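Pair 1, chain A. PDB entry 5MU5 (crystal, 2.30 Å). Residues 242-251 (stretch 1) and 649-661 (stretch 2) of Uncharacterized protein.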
# COMPACT_ATOMS: atom_id res chain seq x y z
N LEU A 242 7.49 -8.06 11.39
CA LEU A 242 8.70 -8.85 11.51
C LEU A 242 8.47 -10.33 11.24
O LEU A 242 9.19 -10.93 10.46
CB LEU A 242 9.30 -8.68 12.91
CG LEU A 242 10.58 -9.45 13.18
CD1 LEU A 242 11.67 -9.02 12.22
CD2 LEU A 242 11.04 -9.30 14.62
N HIS A 243 7.48 -10.93 11.89
CA HIS A 243 7.31 -12.38 11.80
C HIS A 243 6.85 -12.84 10.45
O HIS A 243 7.25 -13.91 10.02
CB HIS A 243 6.38 -12.90 12.90
CG HIS A 243 6.93 -12.70 14.26
ND1 HIS A 243 6.13 -12.49 15.37
CD2 HIS A 243 8.21 -12.60 14.70
CE1 HIS A 243 6.90 -12.33 16.43
NE2 HIS A 243 8.16 -12.37 16.05
N ASP A 244 6.02 -12.04 9.77
CA ASP A 244 5.62 -12.37 8.40
C ASP A 244 6.81 -12.22 7.46
O ASP A 244 6.96 -12.98 6.53
CB ASP A 244 4.45 -11.48 7.93
CG ASP A 244 3.21 -11.66 8.80
OD1 ASP A 244 2.86 -12.83 9.10
OD2 ASP A 244 2.58 -10.63 9.19
N GLU A 245 7.67 -11.23 7.69
CA GLU A 245 8.84 -11.07 6.85
C GLU A 245 9.79 -12.23 7.06
O GLU A 245 10.44 -12.65 6.13
CB GLU A 245 9.54 -9.74 7.09
CG GLU A 245 8.68 -8.53 6.72
CD GLU A 245 8.40 -8.40 5.22
OE1 GLU A 245 9.30 -8.68 4.41
OE2 GLU A 245 7.27 -7.97 4.86
N MET A 246 9.86 -12.74 8.29
CA MET A 246 10.66 -13.93 8.56
C MET A 246 10.14 -15.09 7.73
O MET A 246 10.92 -15.79 7.09
CB MET A 246 10.65 -14.30 10.04
CG MET A 246 11.47 -13.39 10.92
SD MET A 246 11.32 -13.89 12.65
CE MET A 246 12.67 -12.95 13.34
N GLU A 247 8.83 -15.29 7.73
CA GLU A 247 8.26 -16.38 6.95
C GLU A 247 8.48 -16.25 5.44
O GLU A 247 8.70 -17.25 4.78
CB GLU A 247 6.77 -16.53 7.22
CG GLU A 247 6.06 -17.59 6.37
CD GLU A 247 6.80 -18.92 6.30
OE1 GLU A 247 7.56 -19.24 7.25
OE2 GLU A 247 6.64 -19.67 5.29
N MET A 248 8.37 -15.04 4.91
CA MET A 248 8.50 -14.82 3.47
C MET A 248 9.90 -15.17 3.05
O MET A 248 10.10 -15.84 2.05
CB MET A 248 8.28 -13.36 3.09
CG MET A 248 6.90 -12.77 3.32
SD MET A 248 5.57 -13.61 2.48
CE MET A 248 5.01 -14.78 3.72
N THR A 249 10.87 -14.67 3.81
CA THR A 249 12.27 -14.86 3.54
C THR A 249 12.67 -16.32 3.76
O THR A 249 13.49 -16.84 3.01
CB THR A 249 13.13 -13.88 4.38
OG1 THR A 249 12.91 -12.55 3.93
CG2 THR A 249 14.60 -14.16 4.24
N ARG A 250 12.09 -16.99 4.76
CA ARG A 250 12.36 -18.41 4.97
C ARG A 250 11.83 -19.25 3.79
O ARG A 250 12.53 -20.11 3.26
CB ARG A 250 11.72 -18.92 6.25
CG ARG A 250 11.99 -20.39 6.55
CD ARG A 250 10.94 -20.96 7.48
NE ARG A 250 9.69 -21.14 6.76
CZ ARG A 250 9.38 -22.21 6.03
NH1 ARG A 250 10.22 -23.23 5.93
NH2 ARG A 250 8.22 -22.26 5.40
N ALA A 251 10.61 -18.98 3.37
CA ALA A 251 10.02 -19.67 2.22
C ALA A 251 10.93 -19.50 1.01
O ALA A 251 11.31 -20.47 0.37
CB ALA A 251 8.62 -19.14 1.91
N ALA A 649 16.84 -24.80 9.22
CA ALA A 649 16.39 -25.92 10.05
C ALA A 649 14.89 -25.95 10.34
O ALA A 649 14.35 -27.00 10.67
CB ALA A 649 17.18 -25.97 11.34
N PHE A 650 14.20 -24.82 10.23
CA PHE A 650 12.74 -24.83 10.47
C PHE A 650 12.09 -25.81 9.50
O PHE A 650 12.30 -25.71 8.30
CB PHE A 650 12.11 -23.45 10.28
CG PHE A 650 12.61 -22.41 11.24
CD1 PHE A 650 12.33 -22.51 12.60
CD2 PHE A 650 13.35 -21.32 10.78
CE1 PHE A 650 12.79 -21.54 13.49
CE2 PHE A 650 13.81 -20.36 11.66
CZ PHE A 650 13.54 -20.47 13.01
N GLU A 651 11.33 -26.77 10.01
CA GLU A 651 10.66 -27.76 9.17
C GLU A 651 9.49 -27.19 8.36
O GLU A 651 9.16 -27.71 7.30
CB GLU A 651 10.17 -28.93 10.02
CG GLU A 651 11.30 -29.76 10.61
CD GLU A 651 10.86 -30.68 11.75
OE1 GLU A 651 9.73 -30.51 12.27
OE2 GLU A 651 11.65 -31.56 12.13
N SER A 652 8.86 -26.13 8.88
CA SER A 652 7.75 -25.46 8.18
C SER A 652 7.46 -24.09 8.78
O SER A 652 7.96 -23.74 9.86
CB SER A 652 6.48 -26.31 8.26
OG SER A 652 5.83 -26.10 9.51
N ASP A 653 6.61 -23.34 8.09
CA ASP A 653 6.18 -22.02 8.54
C ASP A 653 5.52 -22.08 9.91
O ASP A 653 5.64 -21.14 10.70
CB ASP A 653 5.17 -21.41 7.56
CG ASP A 653 3.85 -22.21 7.47
OD1 ASP A 653 3.90 -23.46 7.61
OD2 ASP A 653 2.78 -21.60 7.25
N GLU A 654 4.78 -23.17 10.15
CA GLU A 654 4.02 -23.33 11.39
C GLU A 654 4.94 -23.62 12.56
O GLU A 654 4.63 -23.26 13.67
CB GLU A 654 2.91 -24.39 11.26
CG GLU A 654 1.77 -23.92 10.34
CD GLU A 654 0.70 -24.98 10.06
OE1 GLU A 654 1.01 -26.19 10.02
OE2 GLU A 654 -0.48 -24.60 9.85
N GLU A 655 6.09 -24.24 12.30
CA GLU A 655 7.06 -24.45 13.37
C GLU A 655 7.63 -23.09 13.78
O GLU A 655 7.67 -22.75 14.98
CB GLU A 655 8.18 -25.38 12.93
CG GLU A 655 9.15 -25.74 14.05
CD GLU A 655 10.50 -26.26 13.56
OE1 GLU A 655 10.52 -27.09 12.61
OE2 GLU A 655 11.55 -25.85 14.11
N LEU A 656 8.07 -22.32 12.79
CA LEU A 656 8.64 -20.99 13.02
C LEU A 656 7.68 -20.07 13.78
O LEU A 656 8.07 -19.42 14.77
CB LEU A 656 9.01 -20.34 11.70
CG LEU A 656 9.41 -18.87 11.74
CD1 LEU A 656 10.53 -18.61 12.74
CD2 LEU A 656 9.86 -18.47 10.35
N PHE A 657 6.43 -20.05 13.31
CA PHE A 657 5.37 -19.22 13.89
C PHE A 657 5.06 -19.64 15.32
O PHE A 657 4.89 -18.80 16.18
CB PHE A 657 4.08 -19.22 13.04
CG PHE A 657 3.08 -18.19 13.47
CD1 PHE A 657 3.30 -16.83 13.20
CD2 PHE A 657 1.93 -18.55 14.18
CE1 PHE A 657 2.39 -15.86 13.62
CE2 PHE A 657 1.01 -17.58 14.58
CZ PHE A 657 1.25 -16.24 14.30
N ASP A 658 4.99 -20.95 15.57
CA ASP A 658 4.77 -21.46 16.93
C ASP A 658 5.85 -21.00 17.92
O ASP A 658 5.55 -20.60 19.05
CB ASP A 658 4.68 -22.99 16.95
CG ASP A 658 3.30 -23.51 16.52
OD1 ASP A 658 2.41 -22.66 16.25
OD2 ASP A 658 3.10 -24.75 16.46
N LYS A 659 7.10 -21.03 17.47
CA LYS A 659 8.23 -20.67 18.32
C LYS A 659 8.40 -19.18 18.58
O LYS A 659 8.61 -18.80 19.73
CB LYS A 659 9.50 -21.28 17.77
CG LYS A 659 9.43 -22.79 17.85
CD LYS A 659 10.73 -23.40 17.39
CE LYS A 659 10.70 -24.90 17.58
NZ LYS A 659 12.07 -25.43 17.36
N VAL A 660 8.28 -18.32 17.57
CA VAL A 660 8.31 -16.87 17.87
C VAL A 660 7.09 -16.50 18.72
O VAL A 660 7.19 -15.63 19.59
CB VAL A 660 8.38 -15.96 16.63
CG1 VAL A 660 9.68 -16.20 15.88
CG2 VAL A 660 7.16 -16.14 15.72
N THR A 661 5.97 -17.16 18.49
CA THR A 661 4.75 -16.96 19.28
C THR A 661 5.00 -17.32 20.74
O THR A 661 4.58 -16.59 21.62
CB THR A 661 3.56 -17.82 18.75
OG1 THR A 661 3.13 -17.32 17.48
CG2 THR A 661 2.35 -17.84 19.74
O HOH W 1 12.90 -23.53 6.96

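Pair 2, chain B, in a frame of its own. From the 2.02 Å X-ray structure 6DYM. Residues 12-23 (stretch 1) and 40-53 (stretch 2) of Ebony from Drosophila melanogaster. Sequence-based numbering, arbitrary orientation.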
# COMPACT_ATOMS: atom_id res chain seq x y z
N GLU B 12 -13.92 -7.09 13.08
CA GLU B 12 -14.69 -8.05 12.30
C GLU B 12 -14.55 -7.86 10.79
O GLU B 12 -15.15 -8.63 10.03
CB GLU B 12 -16.16 -7.97 12.70
CG GLU B 12 -16.91 -6.78 12.11
CD GLU B 12 -17.15 -5.69 13.14
OE1 GLU B 12 -16.40 -5.65 14.14
OE2 GLU B 12 -18.08 -4.88 12.94
N HIS B 13 -13.77 -6.88 10.34
CA HIS B 13 -13.53 -6.65 8.92
C HIS B 13 -12.43 -7.53 8.35
O HIS B 13 -12.11 -7.40 7.17
CB HIS B 13 -13.15 -5.18 8.68
CG HIS B 13 -14.30 -4.22 8.80
ND1 HIS B 13 -14.14 -2.95 9.32
CD2 HIS B 13 -15.60 -4.34 8.47
CE1 HIS B 13 -15.31 -2.33 9.30
NE2 HIS B 13 -16.21 -3.15 8.79
N ARG B 14 -11.87 -8.44 9.16
CA ARG B 14 -10.62 -9.10 8.80
C ARG B 14 -10.75 -9.91 7.52
O ARG B 14 -9.93 -9.78 6.60
CB ARG B 14 -10.15 -9.99 9.96
CG ARG B 14 -8.72 -10.49 9.83
CD ARG B 14 -8.41 -11.51 10.92
NE ARG B 14 -9.45 -12.53 10.98
CZ ARG B 14 -9.48 -13.62 10.22
NH1 ARG B 14 -8.50 -13.85 9.35
NH2 ARG B 14 -10.48 -14.48 10.33
N GLN B 15 -11.77 -10.77 7.43
CA GLN B 15 -11.89 -11.63 6.27
C GLN B 15 -12.21 -10.84 5.01
O GLN B 15 -11.68 -11.13 3.93
CB GLN B 15 -12.94 -12.71 6.50
CG GLN B 15 -12.88 -13.82 5.46
CD GLN B 15 -11.52 -14.49 5.42
OE1 GLN B 15 -10.98 -14.90 6.44
NE2 GLN B 15 -10.94 -14.58 4.22
N GLU B 16 -13.08 -9.83 5.13
CA GLU B 16 -13.39 -8.99 3.98
C GLU B 16 -12.15 -8.25 3.50
O GLU B 16 -11.90 -8.16 2.29
CB GLU B 16 -14.52 -8.02 4.33
CG GLU B 16 -15.88 -8.69 4.53
CD GLU B 16 -16.86 -7.83 5.32
OE1 GLU B 16 -16.77 -7.80 6.57
OE2 GLU B 16 -17.72 -7.18 4.69
N VAL B 17 -11.35 -7.73 4.43
CA VAL B 17 -10.13 -7.02 4.06
C VAL B 17 -9.12 -7.99 3.44
O VAL B 17 -8.46 -7.67 2.44
CB VAL B 17 -9.54 -6.29 5.28
CG1 VAL B 17 -8.07 -5.93 5.05
CG2 VAL B 17 -10.36 -5.05 5.59
N ILE B 18 -8.99 -9.19 4.01
CA ILE B 18 -8.07 -10.18 3.46
C ILE B 18 -8.46 -10.53 2.03
O ILE B 18 -7.62 -10.59 1.13
CB ILE B 18 -8.02 -11.42 4.36
CG1 ILE B 18 -7.10 -11.17 5.56
CG2 ILE B 18 -7.55 -12.64 3.57
CD1 ILE B 18 -7.20 -12.23 6.64
N ASP B 19 -9.75 -10.78 1.81
CA ASP B 19 -10.23 -11.11 0.47
C ASP B 19 -9.88 -10.02 -0.53
O ASP B 19 -9.44 -10.31 -1.65
CB ASP B 19 -11.74 -11.34 0.50
CG ASP B 19 -12.12 -12.56 1.31
OD1 ASP B 19 -11.24 -13.42 1.53
OD2 ASP B 19 -13.30 -12.66 1.73
N ILE B 20 -10.07 -8.75 -0.15
CA ILE B 20 -9.77 -7.66 -1.07
C ILE B 20 -8.27 -7.59 -1.36
O ILE B 20 -7.86 -7.45 -2.52
CB ILE B 20 -10.30 -6.33 -0.51
CG1 ILE B 20 -11.82 -6.26 -0.69
CG2 ILE B 20 -9.63 -5.13 -1.20
CD1 ILE B 20 -12.42 -4.93 -0.31
N ILE B 21 -7.44 -7.71 -0.33
CA ILE B 21 -6.00 -7.59 -0.52
C ILE B 21 -5.46 -8.76 -1.32
O ILE B 21 -4.65 -8.59 -2.24
CB ILE B 21 -5.28 -7.45 0.84
CG1 ILE B 21 -5.60 -6.09 1.48
CG2 ILE B 21 -3.78 -7.64 0.67
CD1 ILE B 21 -5.15 -4.90 0.65
N VAL B 22 -5.89 -9.98 -0.99
CA VAL B 22 -5.42 -11.16 -1.71
C VAL B 22 -5.78 -11.07 -3.19
O VAL B 22 -4.94 -11.30 -4.07
CB VAL B 22 -5.98 -12.45 -1.07
CG1 VAL B 22 -5.78 -13.64 -2.00
CG2 VAL B 22 -5.33 -12.70 0.27
N ALA B 23 -7.03 -10.71 -3.48
CA ALA B 23 -7.45 -10.57 -4.87
C ALA B 23 -6.70 -9.44 -5.56
O ALA B 23 -6.31 -9.57 -6.73
CB ALA B 23 -8.96 -10.34 -4.94
N LEU B 40 2.30 -17.50 -2.86
CA LEU B 40 0.98 -18.06 -2.61
C LEU B 40 0.08 -16.99 -2.00
O LEU B 40 0.54 -16.02 -1.41
CB LEU B 40 1.06 -19.27 -1.67
CG LEU B 40 2.26 -20.20 -1.83
CD1 LEU B 40 2.28 -21.26 -0.74
CD2 LEU B 40 2.25 -20.85 -3.21
N ARG B 41 -1.24 -17.20 -2.16
CA ARG B 41 -2.21 -16.28 -1.58
C ARG B 41 -2.03 -16.16 -0.08
O ARG B 41 -2.17 -15.07 0.49
CB ARG B 41 -3.63 -16.74 -1.89
CG ARG B 41 -3.94 -16.92 -3.36
CD ARG B 41 -5.26 -17.65 -3.52
NE ARG B 41 -5.39 -18.27 -4.84
CZ ARG B 41 -6.04 -17.71 -5.85
NH1 ARG B 41 -6.60 -16.52 -5.70
NH2 ARG B 41 -6.12 -18.34 -7.02
N THR B 42 -1.71 -17.27 0.59
CA THR B 42 -1.57 -17.25 2.04
C THR B 42 -0.38 -16.40 2.49
O THR B 42 -0.33 -16.00 3.66
CB THR B 42 -1.44 -18.67 2.60
OG1 THR B 42 -0.22 -19.27 2.12
CG2 THR B 42 -2.63 -19.52 2.18
N ASP B 43 0.57 -16.12 1.60
CA ASP B 43 1.66 -15.23 1.96
C ASP B 43 1.14 -13.84 2.32
O ASP B 43 1.65 -13.20 3.25
CB ASP B 43 2.68 -15.15 0.82
CG ASP B 43 3.26 -16.50 0.46
OD1 ASP B 43 3.51 -17.31 1.38
OD2 ASP B 43 3.48 -16.76 -0.75
N TYR B 44 0.12 -13.37 1.61
CA TYR B 44 -0.47 -12.08 1.94
C TYR B 44 -1.35 -12.17 3.18
O TYR B 44 -1.25 -11.32 4.08
CB TYR B 44 -1.28 -11.56 0.75
CG TYR B 44 -0.49 -11.36 -0.52
CD1 TYR B 44 0.34 -10.25 -0.68
CD2 TYR B 44 -0.57 -12.28 -1.56
CE1 TYR B 44 1.07 -10.07 -1.85
CE2 TYR B 44 0.15 -12.10 -2.72
CZ TYR B 44 0.97 -11.00 -2.87
OH TYR B 44 1.68 -10.83 -4.03
N SER B 45 -2.21 -13.18 3.25
CA SER B 45 -3.12 -13.28 4.39
C SER B 45 -2.38 -13.57 5.69
O SER B 45 -2.82 -13.11 6.76
CB SER B 45 -4.18 -14.36 4.12
OG SER B 45 -3.59 -15.63 3.95
N ASP B 46 -1.26 -14.30 5.63
CA ASP B 46 -0.48 -14.55 6.83
C ASP B 46 0.05 -13.24 7.41
O ASP B 46 0.03 -13.04 8.64
CB ASP B 46 0.68 -15.50 6.53
CG ASP B 46 0.23 -16.95 6.39
OD1 ASP B 46 -0.98 -17.23 6.55
OD2 ASP B 46 1.08 -17.81 6.10
N ILE B 47 0.55 -12.35 6.55
CA ILE B 47 1.05 -11.06 7.02
C ILE B 47 -0.08 -10.24 7.64
O ILE B 47 0.08 -9.65 8.72
CB ILE B 47 1.73 -10.30 5.87
CG1 ILE B 47 3.09 -10.93 5.53
CG2 ILE B 47 1.90 -8.83 6.22
CD1 ILE B 47 3.59 -10.60 4.13
N LEU B 48 -1.23 -10.21 6.97
CA LEU B 48 -2.35 -9.40 7.47
C LEU B 48 -2.88 -9.94 8.79
O LEU B 48 -3.20 -9.17 9.70
CB LEU B 48 -3.46 -9.36 6.43
CG LEU B 48 -3.29 -8.31 5.33
CD1 LEU B 48 -4.44 -8.35 4.34
CD2 LEU B 48 -3.14 -6.92 5.94
N ASN B 49 -3.00 -11.27 8.91
CA ASN B 49 -3.45 -11.85 10.17
C ASN B 49 -2.47 -11.55 11.30
O ASN B 49 -2.88 -11.31 12.44
CB ASN B 49 -3.64 -13.36 10.01
CG ASN B 49 -4.93 -13.71 9.28
OD1 ASN B 49 -5.98 -13.12 9.53
ND2 ASN B 49 -4.85 -14.69 8.39
N ASP B 50 -1.17 -11.53 10.99
CA ASP B 50 -0.17 -11.26 12.02
C ASP B 50 -0.26 -9.84 12.56
O ASP B 50 0.07 -9.60 13.72
CB ASP B 50 1.23 -11.52 11.46
CG ASP B 50 1.64 -12.97 11.57
OD1 ASP B 50 0.84 -13.78 12.09
OD2 ASP B 50 2.76 -13.31 11.12
N ILE B 51 -0.70 -8.88 11.73
CA ILE B 51 -0.74 -7.48 12.13
C ILE B 51 -2.15 -6.99 12.41
O ILE B 51 -2.33 -5.82 12.76
CB ILE B 51 -0.08 -6.58 11.07
CG1 ILE B 51 -0.89 -6.58 9.77
CG2 ILE B 51 1.34 -7.03 10.80
CD1 ILE B 51 -0.45 -5.53 8.76
N TRP B 52 -3.17 -7.86 12.29
CA TRP B 52 -4.54 -7.38 12.21
C TRP B 52 -4.94 -6.58 13.45
O TRP B 52 -5.54 -5.50 13.34
CB TRP B 52 -5.51 -8.54 12.01
CG TRP B 52 -6.91 -8.04 11.94
CD1 TRP B 52 -7.88 -8.18 12.88
CD2 TRP B 52 -7.47 -7.25 10.88
NE1 TRP B 52 -9.03 -7.54 12.47
CE2 TRP B 52 -8.80 -6.96 11.24
CE3 TRP B 52 -6.99 -6.77 9.66
CZ2 TRP B 52 -9.65 -6.22 10.43
CZ3 TRP B 52 -7.83 -6.03 8.86
CH2 TRP B 52 -9.15 -5.76 9.24
N ASN B 53 -4.64 -7.09 14.65
CA ASN B 53 -5.09 -6.42 15.86
C ASN B 53 -4.44 -5.05 16.00
O ASN B 53 -5.12 -4.05 16.27
CB ASN B 53 -4.81 -7.29 17.08
CG ASN B 53 -5.69 -8.54 17.13
OD1 ASN B 53 -5.20 -9.66 17.00
ND2 ASN B 53 -6.99 -8.34 17.32

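Two helices packed roughly antiparallel, seen in two proteins. In pair 1, helix 242-251 lies against helix 653-661 with an angle of 152° between their directions and an axial approach of 10.4 Å; in pair 2, helix 14-23 lies against the helix of stretch 40-53 at 140° and 9.2 Å. The backbones of 14 central residues superpose with an RMSD of 0.4 Å. The buried surface is 440 Å² in pair 1 and 625 Å² in pair 2.

The common anchor is a leucine, Leu A656 matched by Leu B48, with side-chain centres 0.8 Å apart after superposition although chi1 is t in the first and m in the second. Both point toward the partner helix, but they meet different surroundings. CD2 of Leu A656 lies 4.3 Å from CB of Met A246, 3.9 Å from OE1 of Glu A247 and 4.0 Å from CD of Arg A250, so it packs against one apolar residue and two charged ones. CD1 of Leu B48 instead lies 4.4 Å from CG1 of Val B17, 4.1 Å from CG1 of Ile B18 and 3.7 Å from CB of Ile B21, the three matched positions, all aliphatic.

Arg A250 and Glu A247 pair within their own helix. Arg A250 NE donates to Glu A247 OE1 at 2.9 Å and Arg A250 NH2 to Glu A247 OE2 at 3.0 Å, a two-pronged salt bridge between residues about one helical turn apart. This lays the guanidinium beside the start of the second helix, where one face is covered by Asp A653 N and Ser A652 C. A water joins the stretches, accepting from Arg A250 NH1 at 2.9 Å and donating to Phe A650 O at 2.6 Å. At Asp A653 and its match Ser B45 the approach is through CB: Glu A247 OE2 lies 3.2 Å from Asp A653 CB, and Ile B18 CG2 lies 3.8 Å from Ser B45 CB. Ala A251 touches nothing in the second stretch, whereas its match Val B22 packs CG1 3.8 Å from Arg B41 CB and CG2 4.2 Å from Tyr B44 CB.

At the other end of the contact, an aromatic ring and its cover change sides. In pair 1 the ring belongs to the first helix: Val A660 CG2 sits 3.7 Å from the centroid of the His A243 ring, almost on the ring normal. In pair 2 the ring belongs to the second: Arg B14, matching His A243, places CG 3.6 Å from the centroid of the five-membered ring of Trp B52, which matches Val A660. Next to it, Met A246 SD reaches Val A660 CG1 at 4.3 Å, while the shorter Val B17 meets the larger indole, its CG1 3.8 Å from Trp B52 CZ3.

Beyond CG, Arg B14 leads away from the indole face, and its NH1 donates to Asn B49 OD1 at 2.6 Å, the one direct hydrogen bond between the stretches of pair 2; pair 1 has none. Phe A657, matching Asn B49, brings its side chain no nearer to the first stretch than 5.0 Å, from its CD1 to His A243 CB.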